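Local coordinates for protein beta-glucuronidase (PDB 6U7J) that hydrolyses beta-D-glucuronides as a glycoside hydrolase family 2 beta-glucuronidase of a gut Clostridium, and probably helps to reactivate conjugated estrogens, at residues 93-99 / 123-129; 109-114 / 128-133; 289-293 / 543-547. All coordinates share one frame; numbering follows the deposited sequence.

Contact 1: 93-99 / 123-129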
ATOM      1  N   ARG B  93     -23.429 -50.809  -1.787  1.00 37.97           N
ATOM      2  CA  ARG B  93     -23.816 -49.825  -0.787  1.00 40.78           C
ATOM      3  C   ARG B  93     -23.468 -48.429  -1.302  1.00 36.81           C
ATOM      4  O   ARG B  93     -22.369 -48.212  -1.821  1.00 38.50           O
ATOM      5  CB  ARG B  93     -23.101 -50.111   0.533  1.00 39.54           C
ATOM      6  CG  ARG B  93     -23.557 -49.240   1.691  1.00 39.75           C
ATOM      7  CD  ARG B  93     -22.953 -49.732   2.997  1.00 40.60           C
ATOM      8  NE  ARG B  93     -22.787 -48.661   3.978  1.00 40.71           N
ATOM      9  CZ  ARG B  93     -21.630 -48.058   4.244  1.00 39.25           C
ATOM     10  NH1 ARG B  93     -20.526 -48.410   3.596  1.00 38.43           N
ATOM     11  NH2 ARG B  93     -21.573 -47.098   5.165  1.00 35.42           N
ATOM     12  N   LEU B  94     -24.417 -47.499  -1.204  1.00 39.75           N
ATOM     13  CA  LEU B  94     -24.255 -46.132  -1.695  1.00 41.60           C
ATOM     14  C   LEU B  94     -24.314 -45.171  -0.519  1.00 37.00           C
ATOM     15  O   LEU B  94     -25.286 -45.189   0.246  1.00 37.90           O
ATOM     16  CB  LEU B  94     -25.338 -45.768  -2.716  1.00 34.52           C
ATOM     17  CG  LEU B  94     -25.534 -46.693  -3.919  1.00 37.48           C
ATOM     18  CD1 LEU B  94     -26.517 -46.056  -4.895  1.00 38.33           C
ATOM     19  CD2 LEU B  94     -24.243 -47.043  -4.625  1.00 37.31           C
ATOM     20  N   VAL B  95     -23.289 -44.326  -0.386  1.00 35.38           N
ATOM     21  CA  VAL B  95     -23.155 -43.416   0.750  1.00 34.50           C
ATOM     22  C   VAL B  95     -22.878 -42.001   0.243  1.00 34.62           C
ATOM     23  O   VAL B  95     -21.976 -41.789  -0.578  1.00 32.46           O
ATOM     24  CB  VAL B  95     -22.039 -43.870   1.713  1.00 38.40           C
ATOM     25  CG1 VAL B  95     -21.958 -42.930   2.919  1.00 34.38           C
ATOM     26  CG2 VAL B  95     -22.276 -45.315   2.168  1.00 34.93           C
ATOM     27  N   LEU B  96     -23.631 -41.032   0.758  1.00 33.30           N
ATOM     28  CA  LEU B  96     -23.438 -39.620   0.447  1.00 34.32           C
ATOM     29  C   LEU B  96     -22.684 -38.964   1.596  1.00 34.50           C
ATOM     30  O   LEU B  96     -23.207 -38.868   2.711  1.00 32.55           O
ATOM     31  CB  LEU B  96     -24.781 -38.937   0.244  1.00 35.59           C
ATOM     32  CG  LEU B  96     -24.732 -37.560  -0.383  1.00 42.02           C
ATOM     33  CD1 LEU B  96     -24.156 -37.683  -1.803  1.00 40.45           C
ATOM     34  CD2 LEU B  96     -26.150 -36.969  -0.396  1.00 39.63           C
ATOM     35  N   ARG B  97     -21.471 -38.492   1.328  1.00 30.63           N
ATOM     36  CA  ARG B  97     -20.653 -37.879   2.365  1.00 36.90           C
ATOM     37  C   ARG B  97     -20.489 -36.383   2.134  1.00 31.77           C
ATOM     38  O   ARG B  97     -20.131 -35.955   1.032  1.00 35.63           O
ATOM     39  CB  ARG B  97     -19.268 -38.513   2.447  1.00 32.79           C
ATOM     40  CG  ARG B  97     -18.423 -37.721   3.410  1.00 36.55           C
ATOM     41  CD  ARG B  97     -17.141 -38.351   3.703  1.00 44.87           C
ATOM     42  NE  ARG B  97     -17.308 -39.555   4.504  1.00 48.70           N
ATOM     43  CZ  ARG B  97     -16.472 -39.896   5.472  1.00 45.44           C
ATOM     44  NH1 ARG B  97     -15.441 -39.091   5.754  1.00 40.30           N
ATOM     45  NH2 ARG B  97     -16.672 -41.019   6.148  1.00 39.62           N
ATOM     46  N   PHE B  98     -20.712 -35.605   3.186  1.00 33.60           N
ATOM     47  CA  PHE B  98     -20.337 -34.197   3.231  1.00 30.95           C
ATOM     48  C   PHE B  98     -19.142 -34.049   4.161  1.00 33.25           C
ATOM     49  O   PHE B  98     -19.199 -34.482   5.321  1.00 30.04           O
ATOM     50  CB  PHE B  98     -21.502 -33.341   3.702  1.00 30.30           C
ATOM     51  CG  PHE B  98     -22.651 -33.303   2.727  1.00 33.93           C
ATOM     52  CD1 PHE B  98     -23.619 -34.302   2.735  1.00 32.36           C
ATOM     53  CD2 PHE B  98     -22.754 -32.274   1.799  1.00 33.48           C
ATOM     54  CE1 PHE B  98     -24.667 -34.274   1.834  1.00 35.43           C
ATOM     55  CE2 PHE B  98     -23.809 -32.231   0.900  1.00 32.80           C
ATOM     56  CZ  PHE B  98     -24.757 -33.239   0.909  1.00 34.57           C
ATOM     57  N   GLY B  99     -18.063 -33.444   3.651  1.00 30.73           N
ATOM     58  CA  GLY B  99     -16.918 -33.165   4.507  1.00 32.49           C
ATOM     59  C   GLY B  99     -17.278 -32.204   5.619  1.00 32.30           C
ATOM     60  O   GLY B  99     -16.801 -32.332   6.754  1.00 30.27           O
ATOM     61  N   PRO B 123     -17.456 -34.001   9.387  1.00 29.82           N
ATOM     62  CA  PRO B 123     -18.213 -34.637   8.304  1.00 31.70           C
ATOM     63  C   PRO B 123     -19.452 -35.367   8.797  1.00 35.04           C
ATOM     64  O   PRO B 123     -19.616 -35.667   9.980  1.00 37.14           O
ATOM     65  CB  PRO B 123     -17.209 -35.628   7.714  1.00 31.70           C
ATOM     66  CG  PRO B 123     -16.351 -36.010   8.881  1.00 32.04           C
ATOM     67  CD  PRO B 123     -16.212 -34.732   9.691  1.00 32.32           C
ATOM     68  N   PHE B 124     -20.333 -35.662   7.845  1.00 35.75           N
ATOM     69  CA  PHE B 124     -21.482 -36.521   8.091  1.00 33.14           C
ATOM     70  C   PHE B 124     -21.837 -37.223   6.789  1.00 34.94           C
ATOM     71  O   PHE B 124     -21.371 -36.843   5.710  1.00 31.71           O
ATOM     72  CB  PHE B 124     -22.676 -35.739   8.657  1.00 28.64           C
ATOM     73  CG  PHE B 124     -23.150 -34.604   7.775  1.00 31.53           C
ATOM     74  CD1 PHE B 124     -22.493 -33.374   7.780  1.00 32.24           C
ATOM     75  CD2 PHE B 124     -24.268 -34.756   6.969  1.00 33.45           C
ATOM     76  CE1 PHE B 124     -22.937 -32.320   6.985  1.00 33.41           C
ATOM     77  CE2 PHE B 124     -24.726 -33.705   6.163  1.00 34.39           C
ATOM     78  CZ  PHE B 124     -24.056 -32.485   6.169  1.00 32.44           C
ATOM     79  N   GLU B 125     -22.642 -38.279   6.893  1.00 32.41           N
ATOM     80  CA  GLU B 125     -22.973 -39.028   5.695  1.00 37.46           C
ATOM     81  C   GLU B 125     -24.363 -39.645   5.826  1.00 37.88           C
ATOM     82  O   GLU B 125     -24.961 -39.681   6.905  1.00 37.41           O
ATOM     83  CB  GLU B 125     -21.896 -40.090   5.385  1.00 39.11           C
ATOM     84  CG  GLU B 125     -21.654 -41.095   6.478  1.00 41.26           C
ATOM     85  CD  GLU B 125     -20.580 -42.127   6.119  1.00 44.24           C
ATOM     86  OE1 GLU B 125     -19.646 -41.826   5.338  1.00 43.04           O
ATOM     87  OE2 GLU B 125     -20.685 -43.259   6.618  1.00 45.40           O
ATOM     88  N   ALA B 126     -24.880 -40.109   4.695  1.00 34.07           N
ATOM     89  CA  ALA B 126     -26.192 -40.738   4.619  1.00 34.23           C
ATOM     90  C   ALA B 126     -26.085 -41.939   3.697  1.00 36.66           C
ATOM     91  O   ALA B 126     -25.549 -41.819   2.592  1.00 36.58           O
ATOM     92  CB  ALA B 126     -27.258 -39.770   4.090  1.00 32.49           C
ATOM     93  N   ASP B 127     -26.565 -43.093   4.160  1.00 33.38           N
ATOM     94  CA  ASP B 127     -26.670 -44.272   3.310  1.00 36.27           C
ATOM     95  C   ASP B 127     -27.867 -44.071   2.390  1.00 36.55           C
ATOM     96  O   ASP B 127     -28.997 -43.971   2.869  1.00 41.36           O
ATOM     97  CB  ASP B 127     -26.833 -45.526   4.178  1.00 42.12           C
ATOM     98  CG  ASP B 127     -26.775 -46.824   3.374  1.00 42.98           C
ATOM     99  OD1 ASP B 127     -27.546 -46.984   2.409  1.00 45.26           O
ATOM    100  OD2 ASP B 127     -25.963 -47.706   3.713  1.00 50.84           O
ATOM    101  N   VAL B 128     -27.633 -43.975   1.086  1.00 36.29           N
ATOM    102  CA  VAL B 128     -28.719 -43.775   0.134  1.00 40.80           C
ATOM    103  C   VAL B 128     -28.937 -45.010  -0.740  1.00 38.44           C
ATOM    104  O   VAL B 128     -29.521 -44.906  -1.820  1.00 36.88           O
ATOM    105  CB  VAL B 128     -28.479 -42.537  -0.743  1.00 39.28           C
ATOM    106  CG1 VAL B 128     -28.414 -41.290   0.109  1.00 39.16           C
ATOM    107  CG2 VAL B 128     -27.214 -42.724  -1.569  1.00 34.62           C
ATOM    108  N   THR B 129     -28.465 -46.175  -0.292  1.00 36.74           N
ATOM    109  CA  THR B 129     -28.537 -47.391  -1.103  1.00 40.74           C
ATOM    110  C   THR B 129     -29.948 -47.671  -1.603  1.00 40.96           C
ATOM    111  O   THR B 129     -30.140 -48.026  -2.768  1.00 43.39           O
ATOM    112  CB  THR B 129     -28.036 -48.590  -0.297  1.00 43.56           C
ATOM    113  OG1 THR B 129     -26.806 -48.248   0.357  1.00 38.74           O
ATOM    114  CG2 THR B 129     -27.830 -49.789  -1.208  1.00 45.33           C
TER

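Contact 2: 109-114 / 128-133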
ATOM      1  N   LEU B 109     -33.003 -35.527  -0.961  1.00 31.75           N
ATOM      2  CA  LEU B 109     -32.692 -36.327  -2.137  1.00 36.27           C
ATOM      3  C   LEU B 109     -33.983 -36.569  -2.901  1.00 36.56           C
ATOM      4  O   LEU B 109     -34.919 -37.174  -2.365  1.00 36.77           O
ATOM      5  CB  LEU B 109     -32.035 -37.656  -1.754  1.00 34.07           C
ATOM      6  CG  LEU B 109     -31.850 -38.668  -2.883  1.00 41.27           C
ATOM      7  CD1 LEU B 109     -30.910 -38.113  -3.935  1.00 38.46           C
ATOM      8  CD2 LEU B 109     -31.328 -40.024  -2.363  1.00 38.86           C
ATOM      9  N   ASN B 110     -34.031 -36.098  -4.147  1.00 33.80           N
ATOM     10  CA  ASN B 110     -35.222 -36.205  -4.982  1.00 38.62           C
ATOM     11  C   ASN B 110     -36.450 -35.648  -4.262  1.00 42.87           C
ATOM     12  O   ASN B 110     -37.551 -36.192  -4.347  1.00 38.31           O
ATOM     13  CB  ASN B 110     -35.432 -37.652  -5.431  1.00 38.04           C
ATOM     14  CG  ASN B 110     -34.284 -38.142  -6.289  1.00 36.29           C
ATOM     15  OD1 ASN B 110     -33.823 -37.426  -7.176  1.00 37.36           O
ATOM     16  ND2 ASN B 110     -33.786 -39.340  -6.005  1.00 35.01           N
ATOM     17  N   GLY B 111     -36.254 -34.542  -3.541  1.00 39.55           N
ATOM     18  CA  GLY B 111     -37.339 -33.874  -2.858  1.00 35.23           C
ATOM     19  C   GLY B 111     -37.664 -34.400  -1.478  1.00 37.98           C
ATOM     20  O   GLY B 111     -38.578 -33.869  -0.840  1.00 38.92           O
ATOM     21  N   LYS B 112     -36.935 -35.397  -0.972  1.00 34.97           N
ATOM     22  CA  LYS B 112     -37.234 -35.993   0.323  1.00 37.95           C
ATOM     23  C   LYS B 112     -36.073 -35.784   1.280  1.00 37.44           C
ATOM     24  O   LYS B 112     -34.934 -36.123   0.958  1.00 36.12           O
ATOM     25  CB  LYS B 112     -37.523 -37.495   0.198  1.00 39.37           C
ATOM     26  CG  LYS B 112     -38.470 -37.872  -0.944  1.00 42.22           C
ATOM     27  CD  LYS B 112     -38.489 -39.397  -1.107  1.00 55.61           C
ATOM     28  CE  LYS B 112     -37.515 -39.880  -2.207  1.00 56.02           C
ATOM     29  NZ  LYS B 112     -36.059 -39.976  -1.785  1.00 59.80           N
ATOM     30  N   GLU B 113     -36.376 -35.268   2.470  1.00 36.61           N
ATOM     31  CA  GLU B 113     -35.362 -35.062   3.496  1.00 39.82           C
ATOM     32  C   GLU B 113     -34.755 -36.383   3.943  1.00 40.96           C
ATOM     33  O   GLU B 113     -35.470 -37.256   4.437  1.00 46.39           O
ATOM     34  CB  GLU B 113     -35.981 -34.351   4.693  1.00 39.01           C
ATOM     35  CG  GLU B 113     -35.002 -34.224   5.836  1.00 40.95           C
ATOM     36  CD  GLU B 113     -35.568 -33.458   7.006  1.00 39.17           C
ATOM     37  OE1 GLU B 113     -36.449 -32.594   6.800  1.00 46.19           O
ATOM     38  OE2 GLU B 113     -35.131 -33.726   8.141  1.00 50.36           O
ATOM     39  N   ILE B 114     -33.437 -36.538   3.789  1.00 36.11           N
ATOM     40  CA  ILE B 114     -32.779 -37.793   4.142  1.00 37.21           C
ATOM     41  C   ILE B 114     -31.859 -37.680   5.352  1.00 40.26           C
ATOM     42  O   ILE B 114     -31.596 -38.708   5.997  1.00 41.53           O
ATOM     43  CB  ILE B 114     -32.004 -38.410   2.955  1.00 38.57           C
ATOM     44  CG1 ILE B 114     -30.975 -37.431   2.391  1.00 39.40           C
ATOM     45  CG2 ILE B 114     -32.969 -38.926   1.872  1.00 40.17           C
ATOM     46  CD1 ILE B 114     -29.908 -38.109   1.517  1.00 34.33           C
ATOM     47  N   VAL B 128     -27.633 -43.975   1.086  1.00 36.29           N
ATOM     48  CA  VAL B 128     -28.719 -43.775   0.134  1.00 40.80           C
ATOM     49  C   VAL B 128     -28.937 -45.010  -0.740  1.00 38.44           C
ATOM     50  O   VAL B 128     -29.521 -44.906  -1.820  1.00 36.88           O
ATOM     51  CB  VAL B 128     -28.479 -42.537  -0.743  1.00 39.28           C
ATOM     52  CG1 VAL B 128     -28.414 -41.290   0.109  1.00 39.16           C
ATOM     53  CG2 VAL B 128     -27.214 -42.724  -1.569  1.00 34.62           C
ATOM     54  N   THR B 129     -28.465 -46.175  -0.292  1.00 36.74           N
ATOM     55  CA  THR B 129     -28.537 -47.391  -1.103  1.00 40.74           C
ATOM     56  C   THR B 129     -29.948 -47.671  -1.603  1.00 40.96           C
ATOM     57  O   THR B 129     -30.140 -48.026  -2.768  1.00 43.39           O
ATOM     58  CB  THR B 129     -28.036 -48.590  -0.297  1.00 43.56           C
ATOM     59  OG1 THR B 129     -26.806 -48.248   0.357  1.00 38.74           O
ATOM     60  CG2 THR B 129     -27.830 -49.789  -1.208  1.00 45.33           C
ATOM     61  N   GLU B 130     -30.947 -47.523  -0.742  1.00 38.43           N
ATOM     62  CA  GLU B 130     -32.307 -47.871  -1.121  1.00 49.34           C
ATOM     63  C   GLU B 130     -33.115 -46.673  -1.606  1.00 52.27           C
ATOM     64  O   GLU B 130     -34.305 -46.822  -1.899  1.00 53.84           O
ATOM     65  CB  GLU B 130     -33.023 -48.561   0.045  1.00 48.80           C
ATOM     66  CG  GLU B 130     -32.400 -49.908   0.490  1.00 53.34           C
ATOM     67  CD  GLU B 130     -32.171 -50.922  -0.653  1.00 57.51           C
ATOM     68  OE1 GLU B 130     -32.993 -50.995  -1.601  1.00 59.05           O
ATOM     69  OE2 GLU B 130     -31.161 -51.668  -0.591  1.00 62.63           O
ATOM     70  N   MET B 131     -32.509 -45.496  -1.718  1.00 44.81           N
ATOM     71  CA  MET B 131     -33.279 -44.313  -2.064  1.00 45.25           C
ATOM     72  C   MET B 131     -32.860 -43.643  -3.360  1.00 47.15           C
ATOM     73  O   MET B 131     -33.679 -42.937  -3.962  1.00 45.14           O
ATOM     74  CB  MET B 131     -33.201 -43.287  -0.937  1.00 52.42           C
ATOM     75  CG  MET B 131     -33.204 -43.920   0.432  1.00 54.00           C
ATOM     76  SD  MET B 131     -33.262 -42.625   1.670  1.00 71.68           S
ATOM     77  CE  MET B 131     -31.852 -43.040   2.675  1.00 52.16           C
ATOM     78  N   ALA B 132     -31.615 -43.810  -3.793  1.00 42.98           N
ATOM     79  CA  ALA B 132     -31.175 -43.158  -5.014  1.00 45.88           C
ATOM     80  C   ALA B 132     -31.575 -43.995  -6.218  1.00 44.12           C
ATOM     81  O   ALA B 132     -31.543 -45.229  -6.173  1.00 53.00           O
ATOM     82  CB  ALA B 132     -29.663 -42.938  -4.991  1.00 43.45           C
ATOM     83  N   ASN B 133     -31.976 -43.327  -7.287  1.00 41.46           N
ATOM     84  CA  ASN B 133     -32.284 -44.015  -8.529  1.00 43.61           C
ATOM     85  C   ASN B 133     -31.015 -44.230  -9.334  1.00 44.06           C
ATOM     86  O   ASN B 133     -30.050 -43.464  -9.238  1.00 40.53           O
ATOM     87  CB  ASN B 133     -33.277 -43.224  -9.390  1.00 42.46           C
ATOM     88  CG  ASN B 133     -34.226 -42.390  -8.571  1.00 49.03           C
ATOM     89  OD1 ASN B 133     -34.895 -42.895  -7.666  1.00 52.84           O
ATOM     90  ND2 ASN B 133     -34.299 -41.096  -8.887  1.00 54.69           N
TER
HETATM   91  O   HOH W   1     -35.234 -40.933  -3.907  1.00 45.17           O

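Contact 3: 289-293 / 543-547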
ATOM      1  N   GLU B 289       7.040 -32.956  34.185  1.00 56.43           N
ATOM      2  CA  GLU B 289       6.698 -31.685  34.806  1.00 53.48           C
ATOM      3  C   GLU B 289       7.089 -30.516  33.916  1.00 53.08           C
ATOM      4  O   GLU B 289       6.462 -29.450  33.976  1.00 53.99           O
ATOM      5  CB  GLU B 289       7.368 -31.572  36.182  1.00 59.15           C
ATOM      6  CG  GLU B 289       8.829 -32.056  36.252  1.00 66.10           C
ATOM      7  CD  GLU B 289       8.974 -33.585  36.214  1.00 72.56           C
ATOM      8  OE1 GLU B 289      10.098 -34.080  35.954  1.00 71.08           O
ATOM      9  OE2 GLU B 289       7.961 -34.291  36.432  1.00 69.52           O
ATOM     10  N   LYS B 290       8.104 -30.696  33.066  1.00 51.29           N
ATOM     11  CA  LYS B 290       8.611 -29.583  32.275  1.00 49.26           C
ATOM     12  C   LYS B 290       8.871 -29.937  30.815  1.00 48.02           C
ATOM     13  O   LYS B 290       9.458 -29.117  30.098  1.00 49.29           O
ATOM     14  CB  LYS B 290       9.906 -29.032  32.887  1.00 48.90           C
ATOM     15  CG  LYS B 290       9.701 -28.129  34.086  1.00 52.17           C
ATOM     16  CD  LYS B 290      11.002 -27.939  34.846  1.00 51.26           C
ATOM     17  CE  LYS B 290      10.777 -27.116  36.102  1.00 48.99           C
ATOM     18  NZ  LYS B 290      12.063 -26.784  36.777  1.00 54.61           N
ATOM     19  N   GLN B 291       8.484 -31.119  30.345  1.00 49.60           N
ATOM     20  CA  GLN B 291       8.793 -31.482  28.971  1.00 46.67           C
ATOM     21  C   GLN B 291       7.613 -32.192  28.327  1.00 45.39           C
ATOM     22  O   GLN B 291       6.715 -32.710  28.995  1.00 44.46           O
ATOM     23  CB  GLN B 291      10.058 -32.339  28.887  1.00 44.63           C
ATOM     24  CG  GLN B 291      11.336 -31.512  29.002  1.00 49.36           C
ATOM     25  CD  GLN B 291      12.610 -32.322  28.823  1.00 52.71           C
ATOM     26  OE1 GLN B 291      12.709 -33.466  29.273  1.00 50.44           O
ATOM     27  NE2 GLN B 291      13.598 -31.721  28.173  1.00 49.10           N
ATOM     28  N   PHE B 292       7.616 -32.163  27.000  1.00 45.22           N
ATOM     29  CA  PHE B 292       6.629 -32.825  26.160  1.00 41.24           C
ATOM     30  C   PHE B 292       7.453 -33.781  25.314  1.00 41.84           C
ATOM     31  O   PHE B 292       8.184 -33.346  24.421  1.00 43.33           O
ATOM     32  CB  PHE B 292       5.856 -31.807  25.318  1.00 42.08           C
ATOM     33  CG  PHE B 292       4.636 -32.367  24.647  1.00 35.54           C
ATOM     34  CD1 PHE B 292       4.755 -33.240  23.583  1.00 34.29           C
ATOM     35  CD2 PHE B 292       3.371 -32.003  25.070  1.00 32.70           C
ATOM     36  CE1 PHE B 292       3.627 -33.766  22.965  1.00 36.43           C
ATOM     37  CE2 PHE B 292       2.240 -32.525  24.448  1.00 36.12           C
ATOM     38  CZ  PHE B 292       2.371 -33.402  23.403  1.00 34.47           C
ATOM     39  N   LEU B 293       7.385 -35.074  25.621  1.00 40.58           N
ATOM     40  CA  LEU B 293       8.279 -36.048  25.018  1.00 42.22           C
ATOM     41  C   LEU B 293       7.551 -36.811  23.925  1.00 37.37           C
ATOM     42  O   LEU B 293       6.455 -37.322  24.146  1.00 45.52           O
ATOM     43  CB  LEU B 293       8.817 -37.020  26.069  1.00 44.26           C
ATOM     44  CG  LEU B 293       9.526 -36.411  27.273  1.00 43.85           C
ATOM     45  CD1 LEU B 293       9.967 -37.517  28.225  1.00 47.95           C
ATOM     46  CD2 LEU B 293      10.724 -35.585  26.837  1.00 42.61           C
ATOM     47  N   ASP B 543      12.229 -22.218  32.118  1.00 43.31           N
ATOM     48  CA  ASP B 543      12.556 -23.590  31.730  1.00 45.68           C
ATOM     49  C   ASP B 543      11.333 -24.494  31.606  1.00 43.21           C
ATOM     50  O   ASP B 543      11.471 -25.635  31.159  1.00 44.86           O
ATOM     51  CB  ASP B 543      13.559 -24.210  32.721  1.00 43.48           C
ATOM     52  CG  ASP B 543      13.000 -24.381  34.144  1.00 46.63           C
ATOM     53  OD1 ASP B 543      11.897 -23.889  34.457  1.00 46.21           O
ATOM     54  OD2 ASP B 543      13.684 -25.028  34.968  1.00 52.11           O
ATOM     55  N   PHE B 544      10.153 -24.017  31.976  1.00 43.11           N
ATOM     56  CA  PHE B 544       8.935 -24.816  31.925  1.00 43.46           C
ATOM     57  C   PHE B 544       8.099 -24.545  30.678  1.00 43.95           C
ATOM     58  O   PHE B 544       7.006 -25.110  30.537  1.00 39.04           O
ATOM     59  CB  PHE B 544       8.104 -24.550  33.182  1.00 40.45           C
ATOM     60  CG  PHE B 544       7.824 -23.100  33.407  1.00 43.37           C
ATOM     61  CD1 PHE B 544       6.737 -22.494  32.796  1.00 38.87           C
ATOM     62  CD2 PHE B 544       8.661 -22.333  34.200  1.00 40.64           C
ATOM     63  CE1 PHE B 544       6.477 -21.147  32.983  1.00 41.27           C
ATOM     64  CE2 PHE B 544       8.402 -20.977  34.392  1.00 42.60           C
ATOM     65  CZ  PHE B 544       7.302 -20.389  33.783  1.00 39.88           C
ATOM     66  N   VAL B 545       8.576 -23.703  29.770  1.00 41.46           N
ATOM     67  CA  VAL B 545       7.824 -23.358  28.571  1.00 37.08           C
ATOM     68  C   VAL B 545       8.165 -24.372  27.485  1.00 36.59           C
ATOM     69  O   VAL B 545       9.333 -24.548  27.136  1.00 36.68           O
ATOM     70  CB  VAL B 545       8.132 -21.915  28.140  1.00 39.84           C
ATOM     71  CG1 VAL B 545       7.732 -21.682  26.693  1.00 39.00           C
ATOM     72  CG2 VAL B 545       7.403 -20.940  29.055  1.00 32.49           C
ATOM     73  N   ILE B 546       7.158 -25.068  26.957  1.00 34.87           N
ATOM     74  CA  ILE B 546       7.427 -26.126  25.987  1.00 37.96           C
ATOM     75  C   ILE B 546       6.984 -25.747  24.577  1.00 34.69           C
ATOM     76  O   ILE B 546       7.027 -26.588  23.671  1.00 37.74           O
ATOM     77  CB  ILE B 546       6.799 -27.470  26.415  1.00 36.03           C
ATOM     78  CG1 ILE B 546       5.324 -27.288  26.749  1.00 35.77           C
ATOM     79  CG2 ILE B 546       7.540 -28.042  27.608  1.00 40.01           C
ATOM     80  CD1 ILE B 546       4.484 -28.558  26.560  1.00 38.74           C
ATOM     81  N   GLY B 547       6.570 -24.512  24.353  1.00 33.22           N
ATOM     82  CA  GLY B 547       6.254 -24.119  22.994  1.00 34.12           C
ATOM     83  C   GLY B 547       5.838 -22.669  22.893  1.00 32.05           C
ATOM     84  O   GLY B 547       5.444 -22.032  23.880  1.00 29.81           O
TER
HETATM   85  O   HOH W   2      11.001 -27.666  28.873  1.00 48.70           O

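Contact 1: 93-99 / 123-129
Phe98 and Phe124 meet as an aromatic pair on one face of an antiparallel sheet. Their planes are only 14° apart, but the rings are offset so far that little of one lies over the other. The closer fit is a CH-pi contact: Phe98 CB sits over one face of the Phe124 ring, 3.9 Å from its centroid. Phe124 holds CG between its backbone N and carbonyl carbon (chi1 58°), which leans the ring back toward Phe98. His117 also stacks on Phe124. Leu96 and Ala126 lie on the same face, turned to the sandwich core. There Leu139 covers Leu96 and Val141 covers Phe98.

The other face carries charge. Arg97 is bent at chi3, and its guanidinium comes to Glu125 edge-on. Arg97 NH2 gives a hydrogen bond to Glu125 OE1 at 3.2 Å, and NE adds a weak one to the same oxygen. The carboxylate is met from above its plane, as the two flat groups are turned 69° apart. Tyr191 OH also bonds to OE1. Val95 CG1 packs against the carboxylate, 3.6 Å from Glu125 CD. Arg93 crosses Asp127 at about a right angle. Arg93 NE makes a salt bridge with Asp127 OD2 whose hydrogen bond is weak; Arg93 NH1 is held more firmly by Thr193 OG1.

Leu96 pairs with Ala126 and Phe98 with Phe124, each through two backbone bonds. Thr129 N bonds to Asp127 OD1 in an Asx turn; the Thr129 hydroxyl lies unusually close to that oxygen, so its bond there is doubtful. The strand pair of this sugar-binding domain thus has an apolar face and a charged face. Arg97 and the Tyr191 hydroxyl probably favour the ionised Glu125 carboxylate. At the ladder's end a side-chain oxygen, Thr129 OG1, replaces a backbone carbonyl and takes Leu94 N at 3.0 Å, nearly straight.

Contact 2: 109-114 / 128-133
Leu109 swings CG away from its backbone N (chi1 171°), and this carries CD2 to the loop 128-133. Ile114 places CG1 between its backbone N and carbonyl carbon (chi1 56°). This torsion points CD1, at the end of the CG1 branch, at Val128 and leaves CG2 facing Met131. Ile114 CD1 touches Val128 CG1 at 3.8 Å. Ile114 CG2 meets Met131 SD at 3.7 Å. Leu109 CD2 touches both Val128 CG1 and Met131 CB, 4.0 Å from each, and also brushes Ala132 CB.

Residues 109-112 form the type I' turn of a beta hairpin joining strands 104-109 and 112-118. The lysine of this turn folds back over it. Lys112 NZ bonds to Leu109 O from above the carbonyl plane, and Lys112 N reaches the same oxygen from the opposite face. A water appears to accept from Lys112 NZ and Asn110 ND2 and to donate to Met131 O. It lies unusually close to NZ and to Met131 O, which leaves its place uncertain. No direct hydrogen bond joins the segments.

The amides of Asn110 and Asn133 approach from opposite directions with planes 13° apart, but their ND2 atoms are both donors and do not bond. Asn110 instead bonds through OD1 to Arg138 N and through ND2 to Asn137 OD1, both on strand 135-144.

The hairpin and the loop are therefore joined by a few apolar contacts and probably one bridging water. That water would give Met131 O an indirect link to the charged Lys112 amine.

Contact 3: 289-293 / 543-547
This is a mixed apolar and salt-bridge contact at the N-terminal end of strand 545-551 of the TIM barrel. The loop leading into the short strand 292-294 lies over the start of that barrel strand. The touching parts run in roughly the same direction, 24° apart. Strand 292-294 belongs to a small antiparallel addition that continues through strand 297-305 into the barrel, and strand 297-305 pairs in parallel with 545-551.

Ile546 does most of the apolar work. Its chi1 of 52° turns CD1 to Phe292 and CG2 to the 290-291 backbone. Ile546 CG2 packs 3.3 Å from Lys290 O and 3.9 Å from Gln291 CA. Ile546 CD1 reaches Phe292 CB at 3.7 Å and comes obliquely to the ring. The Phe292 side chain crosses that of Ile546 at about a right angle. Its ring runs on to meet Phe301 edge-to-face.

Lys290 covers the other half of the contact. Its chain is extended beyond CG and passes over Phe544, with Lys290 CG 4.0 Å from Phe544 CB. The Phe544 ring stacks on His495 of helix 480-498. A water appears to bridge Lys290 O and Asp543 O, though it lies unusually close to the former. At the solvent-facing end, Lys290 NZ forms a salt bridge of 3.0 Å with Asp543 OD2, meeting that oxygen on its syn side, 35° out of the carboxylate plane.

In the fold
Contacts 1 and 2 belong together, and contact 3 stands apart. The first two lie in the sugar-binding domain, with centres 11 Å apart. They share Val128 and Thr129, and touch where Ala126 CB packs on Ile114 CD1. Their segments alternate along the chain, and both reach the same antiparallel sheet: contact 1 pairs strands 93-98 and 124-127, while contact 2 closes the loop after 124-127 onto the 104-118 hairpin. Contact 3 follows later, across the centre of the chain, about 43 Å from contact 1 and 53 Å from contact 2, centre to centre. Contacts 1 and 2 thus tie strands within the sugar-binding domain, and contact 3 joins added antiparallel strands to the TIM barrel.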